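Local atomic coordinates of eukaryotic translation initiation factor 2D (Homo sapiens, PDB entry 5W2F), a protein that delivers initiator tRNA to the P-site of the 40S ribosomal subunit during translation initiation without needing GTP. Residues S141-L146 and T154-A159; T127-L132 and H176-L181; D63-K68 and M75-D80. One frame throughout, in Å; residues are numbered along the deposited sequence.

Contact 1: S141-L146 and T154-A159; sequences SVAAIL and TTVNPA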
ATOM      1  N   SER A 141      -1.881  -6.966 -20.839  1.00 24.07           N
ATOM      2  CA  SER A 141      -2.153  -8.387 -20.647  1.00 24.81           C
ATOM      3  C   SER A 141      -3.598  -8.646 -20.227  1.00 22.86           C
ATOM      4  O   SER A 141      -4.304  -9.491 -20.791  1.00 26.15           O
ATOM      5  CB  SER A 141      -1.226  -8.965 -19.604  1.00 27.17           C
ATOM      6  OG  SER A 141      -1.545 -10.305 -19.366  1.00 31.15           O
ATOM      7  N   VAL A 142      -4.049  -7.885 -19.247  1.00 22.92           N
ATOM      8  CA  VAL A 142      -5.441  -7.989 -18.807  1.00 22.33           C
ATOM      9  C   VAL A 142      -6.410  -7.700 -19.962  1.00 23.00           C
ATOM     10  O   VAL A 142      -7.394  -8.430 -20.151  1.00 24.09           O
ATOM     11  CB  VAL A 142      -5.710  -7.072 -17.607  1.00 21.44           C
ATOM     12  CG1 VAL A 142      -7.190  -7.030 -17.284  1.00 20.94           C
ATOM     13  CG2 VAL A 142      -4.908  -7.532 -16.390  1.00 22.11           C
ATOM     14  N   ALA A 143      -6.103  -6.679 -20.759  1.00 23.25           N
ATOM     15  CA  ALA A 143      -6.932  -6.355 -21.920  1.00 22.74           C
ATOM     16  C   ALA A 143      -7.027  -7.492 -22.923  1.00 22.67           C
ATOM     17  O   ALA A 143      -8.112  -7.769 -23.439  1.00 24.87           O
ATOM     18  CB  ALA A 143      -6.472  -5.074 -22.585  1.00 24.00           C
ATOM     19  N   ALA A 144      -5.916  -8.183 -23.143  1.00 24.01           N
ATOM     20  CA  ALA A 144      -5.889  -9.319 -24.071  1.00 26.02           C
ATOM     21  C   ALA A 144      -6.679 -10.515 -23.531  1.00 26.49           C
ATOM     22  O   ALA A 144      -7.477 -11.127 -24.245  1.00 28.63           O
ATOM     23  CB  ALA A 144      -4.460  -9.715 -24.432  1.00 26.42           C
ATOM     24  N   ILE A 145      -6.485 -10.824 -22.262  1.00 25.81           N
ATOM     25  CA  ILE A 145      -7.222 -11.899 -21.616  1.00 26.91           C
ATOM     26  C   ILE A 145      -8.737 -11.629 -21.670  1.00 25.84           C
ATOM     27  O   ILE A 145      -9.529 -12.515 -22.017  1.00 28.89           O
ATOM     28  CB  ILE A 145      -6.769 -12.075 -20.150  1.00 26.73           C
ATOM     29  CG1 ILE A 145      -5.336 -12.620 -20.077  1.00 27.67           C
ATOM     30  CG2 ILE A 145      -7.735 -12.980 -19.398  1.00 28.23           C
ATOM     31  CD1 ILE A 145      -4.699 -12.446 -18.716  1.00 30.10           C
ATOM     32  N   LEU A 146      -9.127 -10.408 -21.316  1.00 25.27           N
ATOM     33  CA  LEU A 146     -10.538 -10.062 -21.301  1.00 24.30           C
ATOM     34  C   LEU A 146     -11.158  -9.982 -22.695  1.00 26.08           C
ATOM     35  O   LEU A 146     -12.333 -10.307 -22.856  1.00 27.60           O
ATOM     36  CB  LEU A 146     -10.782  -8.751 -20.554  1.00 22.51           C
ATOM     37  CG  LEU A 146     -10.516  -8.831 -19.052  1.00 22.95           C
ATOM     38  CD1 LEU A 146     -10.661  -7.445 -18.451  1.00 22.30           C
ATOM     39  CD2 LEU A 146     -11.507  -9.774 -18.386  1.00 24.63           C
ATOM     40  N   THR A 154     -11.428  -4.656 -26.293  1.00 24.84           N
ATOM     41  CA  THR A 154     -10.770  -3.990 -25.201  1.00 23.94           C
ATOM     42  C   THR A 154      -9.771  -3.002 -25.717  1.00 23.68           C
ATOM     43  O   THR A 154      -9.175  -3.175 -26.805  1.00 26.87           O
ATOM     44  CB  THR A 154     -10.032  -4.973 -24.283  1.00 24.32           C
ATOM     45  OG1 THR A 154      -8.971  -5.617 -24.997  1.00 26.16           O
ATOM     46  CG2 THR A 154     -10.976  -6.008 -23.714  1.00 25.14           C
ATOM     47  N   THR A 155      -9.538  -1.988 -24.908  1.00 24.16           N
ATOM     48  CA  THR A 155      -8.521  -0.965 -25.165  0.60 25.32           C
ATOM     49  C   THR A 155      -7.828  -0.597 -23.860  1.00 21.91           C
ATOM     50  O   THR A 155      -8.397  -0.783 -22.782  1.00 23.82           O
ATOM     51  CB  THR A 155      -9.136   0.327 -25.753  0.60 28.04           C
ATOM     52  OG1 THR A 155     -10.100   0.868 -24.844  0.60 31.68           O
ATOM     53  CG2 THR A 155      -9.807   0.062 -27.070  0.60 27.70           C
ATOM     54  N   VAL A 156      -6.625  -0.058 -23.973  1.00 22.48           N
ATOM     55  CA  VAL A 156      -5.890   0.491 -22.843  1.00 22.53           C
ATOM     56  C   VAL A 156      -5.633   1.963 -23.118  1.00 24.28           C
ATOM     57  O   VAL A 156      -5.149   2.327 -24.187  1.00 28.62           O
ATOM     58  CB  VAL A 156      -4.561  -0.234 -22.652  1.00 24.80           C
ATOM     59  CG1 VAL A 156      -3.749   0.409 -21.538  1.00 26.41           C
ATOM     60  CG2 VAL A 156      -4.798  -1.713 -22.422  1.00 25.28           C
ATOM     61  N   ASN A 157      -5.940   2.796 -22.134  1.00 27.75           N
ATOM     62  CA  ASN A 157      -5.825   4.251 -22.260  1.00 31.29           C
ATOM     63  C   ASN A 157      -5.357   4.828 -20.934  1.00 29.11           C
ATOM     64  O   ASN A 157      -5.505   4.188 -19.873  1.00 23.41           O
ATOM     65  CB  ASN A 157      -7.188   4.908 -22.538  1.00 39.13           C
ATOM     66  CG  ASN A 157      -7.870   4.395 -23.784  1.00 47.20           C
ATOM     67  OD1 ASN A 157      -9.058   4.069 -23.766  1.00 52.67           O
ATOM     68  ND2 ASN A 157      -7.135   4.343 -24.871  1.00 50.71           N
ATOM     69  N   PRO A 158      -4.844   6.067 -20.954  1.00 30.45           N
ATOM     70  CA  PRO A 158      -4.550   6.728 -19.675  1.00 28.77           C
ATOM     71  C   PRO A 158      -5.811   6.908 -18.838  1.00 27.65           C
ATOM     72  O   PRO A 158      -6.868   7.256 -19.365  1.00 31.20           O
ATOM     73  CB  PRO A 158      -3.981   8.084 -20.101  1.00 33.14           C
ATOM     74  CG  PRO A 158      -3.467   7.855 -21.472  1.00 37.73           C
ATOM     75  CD  PRO A 158      -4.430   6.894 -22.096  1.00 36.82           C
ATOM     76  N   ALA A 159      -5.701   6.631 -17.545  1.00 23.86           N
ATOM     77  CA  ALA A 159      -6.803   6.816 -16.631  1.00 23.25           C
ATOM     78  C   ALA A 159      -6.844   8.280 -16.232  1.00 23.41           C
ATOM     79  O   ALA A 159      -5.859   8.806 -15.766  1.00 25.46           O
ATOM     80  CB  ALA A 159      -6.625   5.957 -15.411  1.00 23.85           C
TER

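Contact 2: T127-L132 and H176-L181; sequences TVVRNL and HHLGWL. With FMT (formic acid), chain C.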
ATOM      1  N   THR A 127     -17.114  -1.135 -19.605  1.00 18.38           N
ATOM      2  CA  THR A 127     -16.552  -1.495 -18.304  1.00 17.86           C
ATOM      3  C   THR A 127     -15.151  -0.916 -18.227  1.00 16.37           C
ATOM      4  O   THR A 127     -14.345  -1.111 -19.147  1.00 18.40           O
ATOM      5  CB  THR A 127     -16.527  -3.020 -18.137  1.00 17.47           C
ATOM      6  OG1 THR A 127     -17.840  -3.540 -18.346  1.00 17.97           O
ATOM      7  CG2 THR A 127     -16.059  -3.427 -16.768  1.00 18.66           C
ATOM      8  N   VAL A 128     -14.876  -0.163 -17.161  1.00 16.08           N
ATOM      9  CA  VAL A 128     -13.605   0.540 -17.003  1.00 16.69           C
ATOM     10  C   VAL A 128     -12.914   0.055 -15.734  1.00 16.13           C
ATOM     11  O   VAL A 128     -13.531   0.021 -14.667  1.00 16.97           O
ATOM     12  CB  VAL A 128     -13.831   2.059 -16.963  1.00 18.01           C
ATOM     13  CG1 VAL A 128     -12.513   2.797 -16.792  1.00 19.04           C
ATOM     14  CG2 VAL A 128     -14.629   2.530 -18.198  1.00 21.07           C
ATOM     15  N   VAL A 129     -11.639  -0.319 -15.867  1.00 16.43           N
ATOM     16  CA  VAL A 129     -10.883  -0.951 -14.785  1.00 17.01           C
ATOM     17  C   VAL A 129      -9.628  -0.151 -14.490  1.00 16.05           C
ATOM     18  O   VAL A 129      -8.746  -0.041 -15.355  1.00 17.87           O
ATOM     19  CB  VAL A 129     -10.521  -2.408 -15.117  1.00 17.92           C
ATOM     20  CG1 VAL A 129      -9.934  -3.099 -13.880  1.00 19.69           C
ATOM     21  CG2 VAL A 129     -11.741  -3.159 -15.656  1.00 19.00           C
ATOM     22  N   ARG A 130      -9.569   0.412 -13.276  1.00 15.91           N
ATOM     23  CA  ARG A 130      -8.486   1.273 -12.818  1.00 16.76           C
ATOM     24  C   ARG A 130      -7.689   0.577 -11.707  1.00 16.45           C
ATOM     25  O   ARG A 130      -8.247  -0.177 -10.924  1.00 16.76           O
ATOM     26  CB  ARG A 130      -9.135   2.564 -12.233  1.00 19.52           C
ATOM     27  CG  ARG A 130      -8.190   3.553 -11.574  1.00 22.46           C
ATOM     28  CD  ARG A 130      -8.955   4.729 -11.006  1.00 21.16           C
ATOM     29  NE  ARG A 130      -9.528   5.555 -12.077  1.00 19.85           N
ATOM     30  CZ  ARG A 130      -9.014   6.679 -12.562  1.00 21.11           C
ATOM     31  NH1 ARG A 130      -7.906   7.201 -12.074  1.00 22.40           N
ATOM     32  NH2 ARG A 130      -9.622   7.284 -13.564  1.00 21.01           N
ATOM     33  N   ASN A 131      -6.391   0.885 -11.654  1.00 16.37           N
ATOM     34  CA  ASN A 131      -5.443   0.468 -10.614  1.00 17.98           C
ATOM     35  C   ASN A 131      -4.940  -0.954 -10.720  1.00 18.21           C
ATOM     36  O   ASN A 131      -4.422  -1.508  -9.754  1.00 18.54           O
ATOM     37  CB  ASN A 131      -5.951   0.773  -9.197  1.00 17.89           C
ATOM     38  CG  ASN A 131      -5.916   2.227  -8.886  1.00 19.64           C
ATOM     39  OD1 ASN A 131      -5.033   2.966  -9.356  1.00 24.49           O
ATOM     40  ND2 ASN A 131      -6.843   2.653  -8.050  1.00 20.36           N
ATOM     41  N   LEU A 132      -5.002  -1.533 -11.911  1.00 17.57           N
ATOM     42  CA  LEU A 132      -4.462  -2.868 -12.083  1.00 17.23           C
ATOM     43  C   LEU A 132      -2.976  -2.896 -11.748  1.00 16.93           C
ATOM     44  O   LEU A 132      -2.498  -3.862 -11.149  1.00 16.83           O
ATOM     45  CB  LEU A 132      -4.687  -3.366 -13.509  1.00 17.44           C
ATOM     46  CG  LEU A 132      -6.150  -3.671 -13.847  1.00 18.36           C
ATOM     47  CD1 LEU A 132      -6.327  -3.775 -15.357  1.00 19.82           C
ATOM     48  CD2 LEU A 132      -6.616  -4.942 -13.164  1.00 19.36           C
ATOM     49  N   HIS A 176     -18.727  -9.135 -14.185  1.00 17.91           N
ATOM     50  CA  HIS A 176     -18.624 -10.528 -13.735  1.00 20.29           C
ATOM     51  C   HIS A 176     -17.358 -11.223 -14.206  1.00 21.63           C
ATOM     52  O   HIS A 176     -16.783 -12.031 -13.482  1.00 22.02           O
ATOM     53  CB  HIS A 176     -19.875 -11.315 -14.111  1.00 21.11           C
ATOM     54  CG  HIS A 176     -20.188 -11.314 -15.575  1.00 21.39           C
ATOM     55  ND1 HIS A 176     -20.599 -10.178 -16.243  1.00 21.95           N
ATOM     56  CD2 HIS A 176     -20.160 -12.311 -16.498  1.00 23.81           C
ATOM     57  CE1 HIS A 176     -20.804 -10.476 -17.518  1.00 24.10           C
ATOM     58  NE2 HIS A 176     -20.571 -11.771 -17.692  1.00 25.79           N
ATOM     59  N   HIS A 177     -16.884 -10.876 -15.392  1.00 20.09           N
ATOM     60  CA  HIS A 177     -15.633 -11.437 -15.882  1.00 20.69           C
ATOM     61  C   HIS A 177     -14.424 -10.906 -15.112  1.00 20.49           C
ATOM     62  O   HIS A 177     -13.435 -11.630 -14.939  1.00 21.38           O
ATOM     63  CB  HIS A 177     -15.475 -11.173 -17.375  1.00 21.06           C
ATOM     64  CG  HIS A 177     -16.486 -11.883 -18.217  1.00 23.25           C
ATOM     65  ND1 HIS A 177     -16.631 -13.256 -18.227  1.00 24.91           N
ATOM     66  CD2 HIS A 177     -17.408 -11.399 -19.082  1.00 24.46           C
ATOM     67  CE1 HIS A 177     -17.596 -13.584 -19.071  1.00 25.13           C
ATOM     68  NE2 HIS A 177     -18.070 -12.476 -19.617  1.00 27.56           N
ATOM     69  N   LEU A 178     -14.486  -9.650 -14.674  1.00 19.18           N
ATOM     70  CA  LEU A 178     -13.435  -9.135 -13.791  1.00 19.24           C
ATOM     71  C   LEU A 178     -13.450  -9.837 -12.440  1.00 18.95           C
ATOM     72  O   LEU A 178     -12.398 -10.028 -11.839  1.00 20.16           O
ATOM     73  CB  LEU A 178     -13.535  -7.624 -13.570  1.00 19.48           C
ATOM     74  CG  LEU A 178     -12.893  -6.736 -14.616  1.00 21.34           C
ATOM     75  CD1 LEU A 178     -11.384  -6.960 -14.651  1.00 19.87           C
ATOM     76  CD2 LEU A 178     -13.514  -6.925 -15.990  1.00 22.71           C
ATOM     77  N   GLY A 179     -14.632 -10.179 -11.938  1.00 19.91           N
ATOM     78  CA  GLY A 179     -14.694 -10.979 -10.722  1.00 20.59           C
ATOM     79  C   GLY A 179     -13.937 -12.282 -10.878  1.00 19.73           C
ATOM     80  O   GLY A 179     -13.104 -12.635 -10.035  1.00 20.87           O
ATOM     81  N   TRP A 180     -14.175 -12.981 -11.986  1.00 21.06           N
ATOM     82  CA  TRP A 180     -13.423 -14.200 -12.259  1.00 21.59           C
ATOM     83  C   TRP A 180     -11.917 -13.929 -12.295  1.00 21.96           C
ATOM     84  O   TRP A 180     -11.127 -14.596 -11.626  1.00 22.04           O
ATOM     85  CB  TRP A 180     -13.892 -14.823 -13.574  1.00 23.85           C
ATOM     86  CG  TRP A 180     -12.916 -15.799 -14.132  1.00 26.42           C
ATOM     87  CD1 TRP A 180     -12.691 -17.066 -13.692  1.00 29.99           C
ATOM     88  CD2 TRP A 180     -11.954 -15.557 -15.178  1.00 26.47           C
ATOM     89  NE1 TRP A 180     -11.676 -17.645 -14.414  1.00 31.73           N
ATOM     90  CE2 TRP A 180     -11.213 -16.744 -15.339  1.00 30.97           C
ATOM     91  CE3 TRP A 180     -11.680 -14.470 -16.012  1.00 28.50           C
ATOM     92  CZ2 TRP A 180     -10.201 -16.869 -16.293  1.00 33.10           C
ATOM     93  CZ3 TRP A 180     -10.647 -14.586 -16.949  1.00 29.49           C
ATOM     94  CH2 TRP A 180      -9.931 -15.782 -17.081  1.00 30.41           C
ATOM     95  N   LEU A 181     -11.526 -12.967 -13.106  1.00 20.83           N
ATOM     96  CA  LEU A 181     -10.113 -12.734 -13.349  1.00 20.01           C
ATOM     97  C   LEU A 181      -9.395 -12.349 -12.067  1.00 19.76           C
ATOM     98  O   LEU A 181      -8.338 -12.907 -11.741  1.00 20.85           O
ATOM     99  CB  LEU A 181      -9.921 -11.650 -14.417  1.00 21.19           C
ATOM    100  CG  LEU A 181      -8.461 -11.366 -14.826  1.00 22.45           C
ATOM    101  CD1 LEU A 181      -7.802 -12.624 -15.378  1.00 25.35           C
ATOM    102  CD2 LEU A 181      -8.332 -10.224 -15.826  1.00 26.40           C
TER
HETATM  103  C   FMT C 602     -16.369 -15.618 -15.878  1.00 36.69           C
HETATM  104  O1  FMT C 602     -16.133 -16.739 -15.441  1.00 44.65           O
HETATM  105  O2  FMT C 602     -15.532 -15.123 -16.782  1.00 33.44           O

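Contact 3: D63-K68 and M75-D80; sequences DCILEK and MKLPWD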
ATOM      1  N   ASP A  63      14.319  14.309  15.918  1.00 29.12           N
ATOM      2  CA  ASP A  63      14.528  14.785  14.565  0.53 33.28           C
ATOM      3  C   ASP A  63      13.605  14.076  13.584  1.00 33.32           C
ATOM      4  O   ASP A  63      13.046  14.695  12.692  1.00 38.89           O
ATOM      5  CB  ASP A  63      15.995  14.571  14.182  0.53 34.12           C
ATOM      6  CG  ASP A  63      16.311  15.013  12.771  0.53 37.24           C
ATOM      7  OD1 ASP A  63      15.954  16.150  12.401  0.53 38.91           O
ATOM      8  OD2 ASP A  63      16.936  14.216  12.039  0.53 41.14           O
ATOM      9  N   CYS A  64      13.427  12.769  13.764  1.00 32.47           N
ATOM     10  CA  CYS A  64      12.673  12.065  12.748  1.00 39.39           C
ATOM     11  C   CYS A  64      11.222  11.764  13.053  1.00 34.87           C
ATOM     12  O   CYS A  64      10.504  11.417  12.115  1.00 39.95           O
ATOM     13  CB  CYS A  64      13.435  10.850  12.236  1.00 42.93           C
ATOM     14  SG  CYS A  64      13.657   9.514  13.397  1.00 44.40           S
ATOM     15  N   ILE A  65      10.759  11.919  14.305  1.00 31.81           N
ATOM     16  CA  ILE A  65       9.313  11.833  14.548  1.00 36.37           C
ATOM     17  C   ILE A  65       8.594  13.073  15.061  1.00 39.11           C
ATOM     18  O   ILE A  65       7.364  13.135  14.935  1.00 47.43           O
ATOM     19  CB  ILE A  65       8.918  10.589  15.379  1.00 40.01           C
ATOM     20  CG1 ILE A  65       9.499  10.639  16.776  1.00 40.51           C
ATOM     21  CG2 ILE A  65       9.360   9.312  14.661  1.00 41.45           C
ATOM     22  CD1 ILE A  65       8.801   9.709  17.736  1.00 43.82           C
ATOM     23  N   LEU A  66       9.308  14.057  15.601  1.00 37.65           N
ATOM     24  CA  LEU A  66       8.662  15.286  16.072  1.00 42.49           C
ATOM     25  C   LEU A  66       8.711  16.402  15.037  1.00 48.42           C
ATOM     26  O   LEU A  66       9.714  16.568  14.337  1.00 49.73           O
ATOM     27  CB  LEU A  66       9.302  15.778  17.362  1.00 40.90           C
ATOM     28  CG  LEU A  66       9.388  14.777  18.510  1.00 43.42           C
ATOM     29  CD1 LEU A  66      10.008  15.486  19.697  1.00 42.00           C
ATOM     30  CD2 LEU A  66       8.026  14.196  18.869  1.00 43.73           C
ATOM     31  N   GLU A  67       7.626  17.172  14.971  1.00 50.51           N
ATOM     32  CA  GLU A  67       7.543  18.336  14.080  1.00 61.33           C
ATOM     33  C   GLU A  67       8.358  19.495  14.657  1.00 61.89           C
ATOM     34  O   GLU A  67       9.152  20.118  13.946  1.00 65.66           O
ATOM     35  CB  GLU A  67       6.084  18.790  13.871  1.00 69.55           C
ATOM     36  CG  GLU A  67       5.075  17.703  13.499  1.00 72.63           C
ATOM     37  CD  GLU A  67       5.550  16.783  12.387  1.00 76.94           C
ATOM     38  OE1 GLU A  67       6.126  17.283  11.395  1.00 84.38           O
ATOM     39  OE2 GLU A  67       5.337  15.556  12.507  1.00 76.79           O
ATOM     40  N   LYS A  68       8.148  19.768  15.946  1.00 65.26           N
ATOM     41  CA  LYS A  68       8.861  20.817  16.673  1.00 72.22           C
ATOM     42  C   LYS A  68       9.525  20.241  17.933  1.00 75.76           C
ATOM     43  O   LYS A  68       8.847  19.644  18.775  1.00 81.44           O
ATOM     44  CB  LYS A  68       7.882  21.930  17.058  1.00 76.39           C
ATOM     45  CG  LYS A  68       8.555  23.221  17.501  1.00 79.62           C
ATOM     46  CD  LYS A  68       7.598  24.116  18.270  1.00 83.40           C
ATOM     47  CE  LYS A  68       8.287  25.394  18.714  1.00 85.17           C
ATOM     48  NZ  LYS A  68       7.395  26.246  19.549  1.00 90.00           N
ATOM     49  N   MET A  75      11.451  15.516  25.696  1.00 25.21           N
ATOM     50  CA  MET A  75      10.255  15.014  25.042  1.00 24.10           C
ATOM     51  C   MET A  75      10.102  13.550  25.452  1.00 22.22           C
ATOM     52  O   MET A  75      11.038  12.766  25.302  1.00 24.19           O
ATOM     53  CB  MET A  75      10.406  15.111  23.527  1.00 29.87           C
ATOM     54  CG  MET A  75      10.907  16.459  23.011  1.00 36.87           C
ATOM     55  SD  MET A  75       9.788  17.795  23.441  1.00 47.56           S
ATOM     56  CE  MET A  75       9.962  18.915  22.084  1.00 53.88           C
ATOM     57  N   LYS A  76       8.954  13.200  26.032  1.00 20.93           N
ATOM     58  CA  LYS A  76       8.674  11.838  26.437  1.00 20.72           C
ATOM     59  C   LYS A  76       7.429  11.355  25.745  1.00 20.91           C
ATOM     60  O   LYS A  76       6.447  12.103  25.620  1.00 25.37           O
ATOM     61  CB  LYS A  76       8.470  11.732  27.948  1.00 25.85           C
ATOM     62  CG  LYS A  76       9.682  12.162  28.741  1.00 31.00           C
ATOM     63  CD  LYS A  76       9.417  11.968  30.226  1.00 35.38           C
ATOM     64  CE  LYS A  76      10.511  12.573  31.074  1.00 37.44           C
ATOM     65  NZ  LYS A  76      10.278  12.298  32.516  1.00 40.96           N
ATOM     66  N   LEU A  77       7.475  10.105  25.296  1.00 19.51           N
ATOM     67  CA  LEU A  77       6.309   9.449  24.738  1.00 18.31           C
ATOM     68  C   LEU A  77       6.129   8.086  25.351  1.00 17.51           C
ATOM     69  O   LEU A  77       7.110   7.369  25.562  1.00 19.33           O
ATOM     70  CB  LEU A  77       6.444   9.271  23.227  1.00 18.85           C
ATOM     71  CG  LEU A  77       6.351  10.520  22.377  1.00 19.82           C
ATOM     72  CD1 LEU A  77       6.580  10.177  20.913  1.00 21.74           C
ATOM     73  CD2 LEU A  77       4.992  11.177  22.539  1.00 22.02           C
ATOM     74  N   PRO A  78       4.866   7.698  25.609  1.00 16.84           N
ATOM     75  CA  PRO A  78       4.630   6.295  25.885  1.00 17.92           C
ATOM     76  C   PRO A  78       5.081   5.407  24.734  1.00 17.67           C
ATOM     77  O   PRO A  78       5.043   5.822  23.581  1.00 18.24           O
ATOM     78  CB  PRO A  78       3.121   6.190  26.034  1.00 20.63           C
ATOM     79  CG  PRO A  78       2.609   7.576  26.075  1.00 23.67           C
ATOM     80  CD  PRO A  78       3.622   8.477  25.501  1.00 18.12           C
ATOM     81  N   TRP A  79       5.483   4.182  25.055  1.00 18.19           N
ATOM     82  CA  TRP A  79       5.960   3.238  24.029  1.00 19.00           C
ATOM     83  C   TRP A  79       5.032   3.154  22.827  1.00 20.04           C
ATOM     84  O   TRP A  79       5.469   3.223  21.688  1.00 19.65           O
ATOM     85  CB  TRP A  79       6.077   1.848  24.619  1.00 20.04           C
ATOM     86  CG  TRP A  79       7.132   1.671  25.633  1.00 19.62           C
ATOM     87  CD1 TRP A  79       6.970   1.728  26.970  1.00 20.84           C
ATOM     88  CD2 TRP A  79       8.512   1.396  25.398  1.00 21.04           C
ATOM     89  NE1 TRP A  79       8.159   1.493  27.604  1.00 20.99           N
ATOM     90  CE2 TRP A  79       9.130   1.284  26.668  1.00 20.98           C
ATOM     91  CE3 TRP A  79       9.287   1.214  24.248  1.00 22.96           C
ATOM     92  CZ2 TRP A  79      10.474   0.996  26.822  1.00 24.42           C
ATOM     93  CZ3 TRP A  79      10.633   0.918  24.403  1.00 25.22           C
ATOM     94  CH2 TRP A  79      11.214   0.833  25.683  1.00 25.70           C
ATOM     95  N   ASP A  80       3.737   3.037  23.079  1.00 19.75           N
ATOM     96  CA  ASP A  80       2.807   2.865  21.957  1.00 19.94           C
ATOM     97  C   ASP A  80       2.702   4.101  21.083  1.00 19.62           C
ATOM     98  O   ASP A  80       2.590   3.987  19.865  1.00 19.54           O
ATOM     99  CB  ASP A  80       1.453   2.385  22.445  1.00 21.39           C
ATOM    100  CG  ASP A  80       1.506   0.944  22.934  1.00 23.58           C
ATOM    101  OD1 ASP A  80       1.619   0.052  22.083  1.00 30.71           O
ATOM    102  OD2 ASP A  80       1.453   0.687  24.163  1.00 27.97           O
TER

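Contact 1: S141-L146 and T154-A159
Thr154 and Ala143 make the one hydrogen bond between segments 141-146 and 154-159. The hydroxyl OG1 of Thr154 donates to the backbone O of Ala143 at 2.8 Å. The bond is bent at its acceptor: the C=O...OG1 angle is 109°, and the donor stands above the carbonyl plane. The first torsion of Thr154 (chi1 64°) sets OG1 between its own backbone N and carbonyl carbon. CG2 then lies beside the backbone N and rests near the backbone end of Leu146, 4.2 Å from Leu146 CB. The backbone N of Thr154 is also held, by the side chain of Gln147 on the same helix. The two segments run nearly antiparallel, at 167°, with their axes 7.8 Å apart at closest. This is helix-on-sheet packing of the SUI1 domain, a two-layer alpha/beta fold, and strand 154-158 lies at one border of the sheet. Thr155 turns its CB from the helix, and its backbone pairs with Gln169 on strand 166-171. Val156 comes back to the helix side. Its CG2 meets the methyl CB of Ala143 at 3.8 Å, while Pro139 and Tyr140 also touch its side chain.

Contact 2: T127-L132 and H176-L181
Leu178 and Val129 are brought together by their side-chain torsions. In Leu178, chi1 of -84° sets CG beside the backbone N. In Val129, CG2 lies anti to the carbonyl carbon. The two side chains meet tip to tip. Val129 CG2 sits 3.9 Å from Leu178 CG and equally far from CD1, so it abuts the fork of the leucine. The other branch, CD2, reaches toward Thr127 and comes 4.4 Å from Thr127 CG2. The hydroxyl of Thr127 is engaged elsewhere, with Gly172 O and Gln174 N. Strand 124-130 is an inner strand of the five-stranded SUI1 sheet, and helix 175-185 covers one of its faces. Leu146 on helix 139-150 and Ile115 on strand 113-121 also touch Leu178.

On another side of the helix a formic acid molecule, probably from the crystallisation liquor, lies against His177 and Trp180. His177 ND1 donates to its O2 at 2.6 Å, with a nearly straight N-H...O angle of 167°. O2 is at the edge of the imidazole, in its plane. The carbon of the formic acid is 3.5 Å from Trp180 CB. Arg149 of helix 139-150 also bonds the formic acid through NE and makes a cation-pi contact with Trp180. Between segments 127-132 and 176-181 the contact is purely apolar and buried. The bonds from His177 and Arg149 are consistent with a place for a small acid, though this ligand need not be a natural one.

Contact 3: D63-K68 and M75-D80
Leu66 and Met75 make the closest of the aliphatic contacts here. Their side chains cross obliquely. Leu66 CD1 lies 3.6 Å from Met75 CG and 3.9 Å from Met75 CB, so the leucine methyl presses on the root of the methionine rather than on its sulfur. A second aliphatic pair is Ile65 with Leu77. These two reach toward each other and touch tip to tip, CD1 to CD1, at 3.9 Å. The chi1 of Ile65, 64°, puts CG1 between the backbone N and the carbonyl carbon, and an extended chi2 of 162° then carries CD1 out to Leu77.

One contact joins a methyl to a carbonyl. Met75 is bent at chi2 (-61°) and again at chi3, which brings CE back over the first segment. CE ends 3.6 Å from the backbone O of Lys68, a van der Waals approach. Lys68 is poorly ordered, so this approach is less certain, as is the salt bridge of its ammonium group with Glu70. The contact as a whole lies at the surface.

Both segments belong to the SWIB/MDM2 region of the chain. Leu66 is where the chain leaves helix 59-65, and a loop leads from there to strand 76-78. Met75 and Leu77 bond by their backbones to Leu57 and Val55, in and beside the antiparallel pairing with strand 54-56. Pro78 is the N-cap of helix 79-89. That helix packs on the cluster: Leu82 and Cys86 touch Ile65, and Arg85 touches both Leu66 and Leu77. Leu57 also touches Ile65 and Leu66.

How the contacts relate
Contact 3 comes first along the chain, in the SWIB/MDM2 region. Contacts 1 and 2 follow in the SUI1 region. Contact 1 is nested inside the loop closed by contact 2. Their centres are 10 Å apart, and both join a helix to the same five-stranded sheet. Their helices, 139-150 and 175-185, also meet directly: Val142 CG1 is 3.7 Å from Leu181 CD2. The apolar side chains of the two contacts pack together between the helices and the sheet. Contact 3 is centred 47 Å from contact 1 and 43 Å from contact 2, across the centre of the chain. This is consistent with an elongated C-terminal part of eIF2D in which the SWIB/MDM2 and SUI1 regions pack separately.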